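Local atomic coordinates of putative GntR-family transcriptional regulator (Bordetella bronchiseptica RB50, PDB entry 3CNV), a protein that is a putative GntR-family transcriptional regulator whose UTRA domain probably binds a small effector molecule and so tunes binding to DNA. Residues Met59-Phe73 against Met143-Tyr155. Numbering follows the deposited sequence.
Sequences MPTVIDDLWLPGTHF and MEVRRGLYLTDHY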
HETATM    1  N   MSE C  59      28.359   4.527  -3.498  1.00 21.30           N
HETATM    2  CA  MSE C  59      28.014   5.657  -4.330  1.00 19.67           C
HETATM    3  C   MSE C  59      26.872   6.411  -3.708  1.00 18.05           C
HETATM    4  O   MSE C  59      25.952   5.801  -3.232  1.00 14.78           O
HETATM    5  CB  MSE C  59      27.618   5.169  -5.712  1.00 20.19           C
HETATM    6  CG  MSE C  59      28.637   4.221  -6.316  1.00 22.50           C
HETATM    7 SE   MSE C  59      27.955   3.523  -7.977  0.30 24.12          SE
HETATM    8  CE  MSE C  59      28.161   5.151  -8.978  1.00 21.05           C
ATOM      9  N   PRO C  60      26.965   7.750  -3.659  1.00 17.33           N
ATOM     10  CA  PRO C  60      25.842   8.522  -3.102  1.00 17.46           C
ATOM     11  C   PRO C  60      24.634   8.360  -3.949  1.00 15.89           C
ATOM     12  O   PRO C  60      24.683   8.456  -5.176  1.00 15.80           O
ATOM     13  CB  PRO C  60      26.295   9.985  -3.181  1.00 17.71           C
ATOM     14  CG  PRO C  60      27.682  10.002  -3.532  1.00 19.20           C
ATOM     15  CD  PRO C  60      28.091   8.600  -4.077  1.00 19.54           C
ATOM     16  N   THR C  61      23.518   8.190  -3.283  1.00 14.23           N
ATOM     17  CA  THR C  61      22.274   7.830  -3.933  1.00 13.59           C
ATOM     18  C   THR C  61      21.088   8.706  -3.508  1.00 12.93           C
ATOM     19  O   THR C  61      20.234   9.037  -4.342  1.00 12.68           O
ATOM     20  CB  THR C  61      22.037   6.305  -3.641  1.00 15.28           C
ATOM     21  OG1 THR C  61      23.076   5.578  -4.312  1.00 14.54           O
ATOM     22  CG2 THR C  61      20.695   5.780  -4.146  1.00 17.57           C
ATOM     23  N   VAL C  62      21.114   9.142  -2.249  1.00 12.27           N
ATOM     24  CA  VAL C  62      20.051   9.992  -1.670  1.00 12.98           C
ATOM     25  C   VAL C  62      20.613  11.153  -0.872  1.00 13.36           C
ATOM     26  O   VAL C  62      21.541  10.996  -0.084  1.00 12.77           O
ATOM     27  CB  VAL C  62      19.053   9.111  -0.762  1.00 13.59           C
ATOM     28  CG1 VAL C  62      17.852   9.891  -0.317  1.00 13.49           C
ATOM     29  CG2 VAL C  62      18.593   7.852  -1.508  1.00  7.19           C
ATOM     30  N   ILE C  63      19.997  12.314  -1.053  1.00 12.30           N
ATOM     31  CA  ILE C  63      20.150  13.421  -0.131  1.00 13.46           C
ATOM     32  C   ILE C  63      18.779  13.696   0.493  1.00 13.75           C
ATOM     33  O   ILE C  63      17.774  13.958  -0.201  1.00 12.51           O
ATOM     34  CB  ILE C  63      20.753  14.736  -0.750  1.00 14.48           C
ATOM     35  CG1 ILE C  63      22.066  14.479  -1.446  1.00 15.11           C
ATOM     36  CG2 ILE C  63      20.868  15.882   0.327  1.00 14.42           C
ATOM     37  CD1 ILE C  63      23.284  14.229  -0.531  1.00 17.80           C
ATOM     38  N   ASP C  64      18.729  13.479   1.802  1.00 14.79           N
ATOM     39  CA  ASP C  64      17.504  13.676   2.598  1.00 15.42           C
ATOM     40  C   ASP C  64      17.646  14.937   3.448  1.00 15.91           C
ATOM     41  O   ASP C  64      18.669  15.146   4.104  1.00 15.98           O
ATOM     42  CB  ASP C  64      17.260  12.551   3.580  1.00 17.05           C
ATOM     43  CG  ASP C  64      16.676  11.303   2.986  1.00 18.93           C
ATOM     44  OD1 ASP C  64      15.836  11.423   2.046  1.00 18.89           O
ATOM     45  OD2 ASP C  64      17.023  10.169   3.535  1.00 20.62           O
ATOM     46  N   ASP C  65      16.621  15.765   3.425  1.00 14.55           N
ATOM     47  CA  ASP C  65      16.449  16.879   4.374  1.00 14.70           C
ATOM     48  C   ASP C  65      15.256  16.485   5.231  1.00 15.01           C
ATOM     49  O   ASP C  65      14.206  16.172   4.699  1.00 15.94           O
ATOM     50  CB  ASP C  65      16.160  18.240   3.719  1.00 15.05           C
ATOM     51  CG  ASP C  65      17.389  18.881   3.109  1.00 22.83           C
ATOM     52  OD1 ASP C  65      18.468  18.728   3.681  1.00 27.64           O
ATOM     53  OD2 ASP C  65      17.273  19.558   2.067  1.00 30.34           O
ATOM     54  N   LEU C  66      15.397  16.615   6.537  1.00 14.95           N
ATOM     55  CA  LEU C  66      14.350  16.221   7.519  1.00 15.95           C
ATOM     56  C   LEU C  66      14.083  17.410   8.417  1.00 16.01           C
ATOM     57  O   LEU C  66      14.975  18.170   8.754  1.00 15.89           O
ATOM     58  CB  LEU C  66      14.879  15.079   8.451  1.00 18.92           C
ATOM     59  CG  LEU C  66      15.178  13.659   8.097  1.00 20.82           C
ATOM     60  CD1 LEU C  66      16.455  13.498   7.238  1.00 21.71           C
ATOM     61  CD2 LEU C  66      15.235  12.960   9.443  1.00 22.17           C
ATOM     62  N   TRP C  67      12.851  17.510   8.867  1.00 15.09           N
ATOM     63  CA  TRP C  67      12.455  18.532   9.818  1.00 13.92           C
ATOM     64  C   TRP C  67      11.595  17.798  10.873  1.00 13.20           C
ATOM     65  O   TRP C  67      10.626  17.117  10.550  1.00 14.43           O
ATOM     66  CB  TRP C  67      11.577  19.603   9.155  1.00 14.60           C
ATOM     67  CG  TRP C  67      12.253  20.511   8.167  1.00 16.33           C
ATOM     68  CD1 TRP C  67      12.787  21.735   8.414  1.00 18.85           C
ATOM     69  CD2 TRP C  67      12.474  20.249   6.785  1.00 18.19           C
ATOM     70  NE1 TRP C  67      13.314  22.256   7.267  1.00 21.17           N
ATOM     71  CE2 TRP C  67      13.152  21.345   6.253  1.00 19.48           C
ATOM     72  CE3 TRP C  67      12.151  19.194   5.947  1.00 20.57           C
ATOM     73  CZ2 TRP C  67      13.502  21.420   4.896  1.00 23.61           C
ATOM     74  CZ3 TRP C  67      12.508  19.256   4.627  1.00 24.28           C
ATOM     75  CH2 TRP C  67      13.195  20.351   4.100  1.00 21.71           C
ATOM     76  N   LEU C  68      11.956  17.981  12.108  1.00 12.30           N
ATOM     77  CA  LEU C  68      11.312  17.373  13.260  1.00 12.99           C
ATOM     78  C   LEU C  68      10.899  18.411  14.311  1.00 14.24           C
ATOM     79  O   LEU C  68      11.621  19.336  14.578  1.00 11.81           O
ATOM     80  CB  LEU C  68      12.277  16.387  13.872  1.00 13.69           C
ATOM     81  CG  LEU C  68      12.897  15.334  12.932  1.00 16.27           C
ATOM     82  CD1 LEU C  68      14.195  14.799  13.513  1.00 17.97           C
ATOM     83  CD2 LEU C  68      11.867  14.200  12.771  1.00 14.25           C
ATOM     84  N   PRO C  69       9.721  18.226  14.929  1.00 15.85           N
ATOM     85  CA  PRO C  69       9.264  19.219  15.937  1.00 17.29           C
ATOM     86  C   PRO C  69      10.261  19.317  17.140  1.00 18.07           C
ATOM     87  O   PRO C  69      10.631  18.316  17.745  1.00 16.78           O
ATOM     88  CB  PRO C  69       7.907  18.696  16.350  1.00 17.41           C
ATOM     89  CG  PRO C  69       7.871  17.226  15.890  1.00 18.67           C
ATOM     90  CD  PRO C  69       8.802  17.082  14.776  1.00 15.97           C
ATOM     91  N   GLY C  70      10.744  20.519  17.407  1.00 20.05           N
ATOM     92  CA  GLY C  70      11.816  20.725  18.404  1.00 22.08           C
ATOM     93  C   GLY C  70      11.384  20.101  19.721  1.00 24.63           C
ATOM     94  O   GLY C  70      12.167  19.472  20.410  1.00 26.63           O
ATOM     95  N   THR C  71      10.096  20.226  19.985  1.00 26.49           N
ATOM     96  CA  THR C  71       9.469  19.807  21.232  1.00 28.86           C
ATOM     97  C   THR C  71       9.805  18.368  21.549  1.00 29.04           C
ATOM     98  O   THR C  71      10.369  18.081  22.585  1.00 31.55           O
ATOM     99  CB  THR C  71       7.908  19.989  21.197  1.00 29.93           C
ATOM    100  OG1 THR C  71       7.302  19.238  20.103  1.00 31.72           O
ATOM    101  CG2 THR C  71       7.534  21.481  21.085  1.00 30.66           C
ATOM    102  N   HIS C  72       9.585  17.476  20.604  1.00 28.78           N
ATOM    103  CA  HIS C  72       9.734  16.040  20.890  1.00 28.43           C
ATOM    104  C   HIS C  72      11.167  15.550  20.694  1.00 27.15           C
ATOM    105  O   HIS C  72      11.499  14.406  21.005  1.00 28.18           O
ATOM    106  CB  HIS C  72       8.777  15.224  20.032  1.00 28.92           C
ATOM    107  CG  HIS C  72       7.353  15.655  20.162  1.00 32.97           C
ATOM    108  ND1 HIS C  72       6.635  16.194  19.114  1.00 37.91           N
ATOM    109  CD2 HIS C  72       6.515  15.653  21.232  1.00 37.92           C
ATOM    110  CE1 HIS C  72       5.411  16.483  19.526  1.00 36.94           C
ATOM    111  NE2 HIS C  72       5.313  16.168  20.808  1.00 38.41           N
ATOM    112  N   PHE C  73      12.021  16.413  20.180  1.00 25.11           N
ATOM    113  CA  PHE C  73      13.336  15.960  19.743  1.00 24.00           C
ATOM    114  C   PHE C  73      14.455  16.790  20.331  1.00 25.58           C
ATOM    115  O   PHE C  73      15.568  16.886  19.776  1.00 23.06           O
ATOM    116  CB  PHE C  73      13.404  15.914  18.218  1.00 23.24           C
ATOM    117  CG  PHE C  73      12.681  14.732  17.614  1.00 20.16           C
ATOM    118  CD1 PHE C  73      13.298  13.489  17.538  1.00 21.44           C
ATOM    119  CD2 PHE C  73      11.361  14.861  17.154  1.00 18.91           C
ATOM    120  CE1 PHE C  73      12.600  12.404  16.994  1.00 22.08           C
ATOM    121  CE2 PHE C  73      10.697  13.828  16.589  1.00 18.81           C
ATOM    122  CZ  PHE C  73      11.314  12.574  16.518  1.00 17.87           C
HETATM  123  N   MSE C 143       4.925  13.885  12.670  1.00 13.29           N
HETATM  124  CA  MSE C 143       6.159  13.979  13.451  1.00 13.82           C
HETATM  125  C   MSE C 143       7.452  14.184  12.654  1.00 12.42           C
HETATM  126  O   MSE C 143       8.542  14.393  13.226  1.00 13.22           O
HETATM  127  CB  MSE C 143       6.373  12.682  14.287  1.00 13.82           C
HETATM  128  CG  MSE C 143       5.506  12.498  15.482  1.00 16.50           C
HETATM  129 SE   MSE C 143       5.330  14.024  16.716  0.50 17.02          SE
HETATM  130  CE  MSE C 143       7.164  14.134  17.267  1.00 23.10           C
ATOM    131  N   GLU C 144       7.349  14.074  11.360  1.00 13.58           N
ATOM    132  CA  GLU C 144       8.488  14.271  10.460  1.00 14.16           C
ATOM    133  C   GLU C 144       8.049  14.669   9.101  1.00 14.31           C
ATOM    134  O   GLU C 144       7.066  14.126   8.549  1.00 12.70           O
ATOM    135  CB  GLU C 144       9.316  12.978  10.269  1.00 15.43           C
ATOM    136  CG  GLU C 144      10.572  13.181   9.419  1.00 16.42           C
ATOM    137  CD  GLU C 144      11.130  11.882   8.820  1.00 20.07           C
ATOM    138  OE1 GLU C 144      10.303  11.050   8.339  1.00 20.93           O
ATOM    139  OE2 GLU C 144      12.386  11.732   8.842  1.00 19.33           O
ATOM    140  N   VAL C 145       8.838  15.604   8.577  1.00 13.96           N
ATOM    141  CA  VAL C 145       8.833  15.998   7.186  1.00 14.02           C
ATOM    142  C   VAL C 145      10.158  15.640   6.612  1.00 14.35           C
ATOM    143  O   VAL C 145      11.189  15.977   7.156  1.00 14.77           O
ATOM    144  CB  VAL C 145       8.579  17.509   6.943  1.00 14.77           C
ATOM    145  CG1 VAL C 145       8.729  17.855   5.400  1.00 13.83           C
ATOM    146  CG2 VAL C 145       7.176  17.937   7.411  1.00 15.68           C
ATOM    147  N   ARG C 146      10.147  14.888   5.532  1.00 13.95           N
ATOM    148  CA  ARG C 146      11.407  14.555   4.884  1.00 15.31           C
ATOM    149  C   ARG C 146      11.279  14.734   3.365  1.00 15.56           C
ATOM    150  O   ARG C 146      10.307  14.244   2.755  1.00 17.39           O
ATOM    151  CB  ARG C 146      11.788  13.083   5.233  1.00 15.00           C
ATOM    152  CG  ARG C 146      13.117  12.618   4.637  1.00 16.12           C
ATOM    153  CD  ARG C 146      13.468  11.152   4.956  1.00 15.77           C
ATOM    154  NE  ARG C 146      13.520  10.851   6.380  1.00 14.97           N
ATOM    155  CZ  ARG C 146      14.023   9.756   6.927  1.00 14.64           C
ATOM    156  NH1 ARG C 146      14.439   8.745   6.163  1.00 15.64           N
ATOM    157  NH2 ARG C 146      14.030   9.644   8.254  1.00 13.91           N
ATOM    158  N   ARG C 147      12.238  15.471   2.774  1.00 14.29           N
ATOM    159  CA  ARG C 147      12.384  15.567   1.383  1.00 15.18           C
ATOM    160  C   ARG C 147      13.645  14.876   0.921  1.00 14.70           C
ATOM    161  O   ARG C 147      14.781  15.231   1.315  1.00 12.84           O
ATOM    162  CB  ARG C 147      12.459  16.990   0.895  1.00 17.21           C
ATOM    163  CG  ARG C 147      12.693  16.968  -0.629  1.00 25.25           C
ATOM    164  CD  ARG C 147      12.885  18.366  -1.243  1.00 32.57           C
ATOM    165  NE  ARG C 147      13.474  19.323  -0.310  1.00 41.94           N
ATOM    166  CZ  ARG C 147      14.786  19.512  -0.107  1.00 44.46           C
ATOM    167  NH1 ARG C 147      15.690  18.791  -0.746  1.00 44.25           N
ATOM    168  NH2 ARG C 147      15.184  20.441   0.760  1.00 47.43           N
ATOM    169  N   GLY C 148      13.420  13.847   0.103  1.00 13.76           N
ATOM    170  CA  GLY C 148      14.492  13.079  -0.421  1.00 12.19           C
ATOM    171  C   GLY C 148      14.722  13.364  -1.903  1.00 13.95           C
ATOM    172  O   GLY C 148      13.807  13.557  -2.686  1.00 13.21           O
ATOM    173  N   LEU C 149      15.970  13.350  -2.270  1.00 13.46           N
ATOM    174  CA  LEU C 149      16.330  13.457  -3.668  1.00 12.80           C
ATOM    175  C   LEU C 149      17.201  12.267  -3.958  1.00 13.58           C
ATOM    176  O   LEU C 149      18.270  12.122  -3.374  1.00 12.92           O
ATOM    177  CB  LEU C 149      17.045  14.800  -3.980  1.00 13.92           C
ATOM    178  CG  LEU C 149      16.215  16.092  -3.987  1.00 16.44           C
ATOM    179  CD1 LEU C 149      17.232  17.244  -3.778  1.00 16.43           C
ATOM    180  CD2 LEU C 149      15.370  16.282  -5.313  1.00 15.06           C
ATOM    181  N   TYR C 150      16.731  11.473  -4.914  1.00 12.66           N
ATOM    182  CA  TYR C 150      17.269  10.181  -5.232  1.00 12.78           C
ATOM    183  C   TYR C 150      17.814  10.192  -6.629  1.00 12.68           C
ATOM    184  O   TYR C 150      17.175  10.613  -7.596  1.00 10.53           O
ATOM    185  CB  TYR C 150      16.182   9.093  -5.195  1.00 14.43           C
ATOM    186  CG  TYR C 150      15.517   8.819  -3.862  1.00 15.42           C
ATOM    187  CD1 TYR C 150      15.023   9.837  -3.058  1.00 19.61           C
ATOM    188  CD2 TYR C 150      15.316   7.531  -3.443  1.00 22.81           C
ATOM    189  CE1 TYR C 150      14.343   9.552  -1.849  1.00 21.73           C
ATOM    190  CE2 TYR C 150      14.645   7.229  -2.215  1.00 25.06           C
ATOM    191  CZ  TYR C 150      14.182   8.260  -1.424  1.00 19.33           C
ATOM    192  OH  TYR C 150      13.530   7.938  -0.268  1.00 19.29           O
ATOM    193  N   LEU C 151      19.025   9.682  -6.727  1.00 11.78           N
ATOM    194  CA  LEU C 151      19.652   9.434  -8.039  1.00 12.85           C
ATOM    195  C   LEU C 151      19.288   7.977  -8.393  1.00 13.91           C
ATOM    196  O   LEU C 151      19.697   7.045  -7.742  1.00 13.75           O
ATOM    197  CB  LEU C 151      21.155   9.585  -7.958  1.00 12.82           C
ATOM    198  CG  LEU C 151      21.918   9.238  -9.222  1.00 12.92           C
ATOM    199  CD1 LEU C 151      21.531  10.321 -10.289  1.00 12.35           C
ATOM    200  CD2 LEU C 151      23.405   9.178  -8.911  1.00 14.23           C
ATOM    201  N   THR C 152      18.441   7.828  -9.396  1.00 14.66           N
ATOM    202  CA  THR C 152      17.842   6.545  -9.753  1.00 15.07           C
ATOM    203  C   THR C 152      18.509   5.902 -10.952  1.00 16.63           C
ATOM    204  O   THR C 152      17.858   5.291 -11.778  1.00 18.60           O
ATOM    205  CB  THR C 152      16.308   6.684  -9.979  1.00 15.04           C
ATOM    206  OG1 THR C 152      16.052   7.641 -10.996  1.00 15.28           O
ATOM    207  CG2 THR C 152      15.660   7.138  -8.776  1.00 14.42           C
ATOM    208  N   ASP C 153      19.816   6.014 -11.043  1.00 17.42           N
ATOM    209  CA  ASP C 153      20.499   5.399 -12.152  1.00 19.41           C
ATOM    210  C   ASP C 153      20.812   3.885 -11.960  1.00 18.85           C
ATOM    211  O   ASP C 153      20.959   3.147 -12.923  1.00 18.81           O
ATOM    212  CB  ASP C 153      21.709   6.264 -12.653  1.00 20.85           C
ATOM    213  CG  ASP C 153      22.883   6.350 -11.671  1.00 25.57           C
ATOM    214  OD1 ASP C 153      24.047   6.666 -12.119  1.00 29.80           O
ATOM    215  OD2 ASP C 153      22.642   6.148 -10.454  1.00 34.89           O
ATOM    216  N   HIS C 154      20.920   3.438 -10.726  1.00 17.97           N
ATOM    217  CA  HIS C 154      21.257   2.035 -10.446  1.00 17.55           C
ATOM    218  C   HIS C 154      20.236   1.438  -9.509  1.00 16.83           C
ATOM    219  O   HIS C 154      20.310   0.277  -9.143  1.00 15.01           O
ATOM    220  CB  HIS C 154      22.569   1.975  -9.706  1.00 17.96           C
ATOM    221  CG  HIS C 154      23.742   2.405 -10.532  1.00 19.52           C
ATOM    222  ND1 HIS C 154      24.156   1.718 -11.650  1.00 24.25           N
ATOM    223  CD2 HIS C 154      24.619   3.416 -10.363  1.00 20.70           C
ATOM    224  CE1 HIS C 154      25.232   2.306 -12.151  1.00 24.03           C
ATOM    225  NE2 HIS C 154      25.524   3.347 -11.386  1.00 22.08           N
ATOM    226  N   TYR C 155      19.290   2.280  -9.134  1.00 15.26           N
ATOM    227  CA  TYR C 155      18.284   1.963  -8.153  1.00 14.61           C
ATOM    228  C   TYR C 155      16.941   2.602  -8.627  1.00 14.30           C
ATOM    229  O   TYR C 155      16.889   3.530  -9.458  1.00 15.94           O
ATOM    230  CB  TYR C 155      18.681   2.471  -6.772  1.00 15.51           C
ATOM    231  CG  TYR C 155      19.757   1.666  -6.034  1.00 18.65           C
ATOM    232  CD1 TYR C 155      19.414   0.753  -5.112  1.00 21.49           C
ATOM    233  CD2 TYR C 155      21.119   1.835  -6.322  1.00 24.81           C
ATOM    234  CE1 TYR C 155      20.381  -0.011  -4.466  1.00 25.90           C
ATOM    235  CE2 TYR C 155      22.098   1.058  -5.702  1.00 26.80           C
ATOM    236  CZ  TYR C 155      21.700   0.158  -4.747  1.00 27.28           C
ATOM    237  OH  TYR C 155      22.598  -0.633  -4.075  1.00 30.03           O
TER
HETATM  238  O   HOH W   1      16.802  16.512  -0.145  1.00 22.01           O
HETATM  239  O   HOH W   2      13.681  10.005   1.551  1.00 17.30           O
HETATM  240  O   HOH W   3      15.046   8.403   3.289  1.00 19.04           O
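I63, D65 and W67 pair with L149, R147 and V145 as the hydrogen-bonded pairs of an antiparallel ladder joining strands 59-69 and 141-150, the two central strands of the six-stranded UTRA sheet. The face carrying D64, L66, E144, R146 and Y150, where helix 88-96 packs on L66 and R146, is tightly filled. R146 turns side-on to E144, its NE and NH2 both gripping OE2: E144 OE2 takes R146 NH2 on its syn lone pair at 2.7 Å, while NE comes from above the carboxylate plane. Y89 and S135 hydrogen-bond E144 OE1. L66 runs alongside R146 and crosses E144 at an angle, its CD2 3.2 Å from E144 OE2. D64 OD2 sits well out of the guanidinium plane, a long 4.0 Å from R146 NH1; water 3 bridges the two, and the closer ionic partner of D64 is R52. D64 OD1 rests 3.3 Å from G148 CA, and water 2 links that oxygen to Y150 OH. Next along, V62 lays CG2 over one face of the Y150 ring.

The other face is looser, with W67, V145 and R147 partly exposed. R147 runs extended to CD, then bends at chi3 (29°), bringing NH2 2.6 Å from D65 OD2 in a salt bridge whose hydrogen bond is weak, bent to 126° at the hydrogen. W67 CE3 meets V145 CG1 at 3.7 Å. On the packed face, R146 NH1 also binds a citrate, probably from crystallisation; such a carboxylate-fixed arginine is consistent with a pocket for an anionic effector.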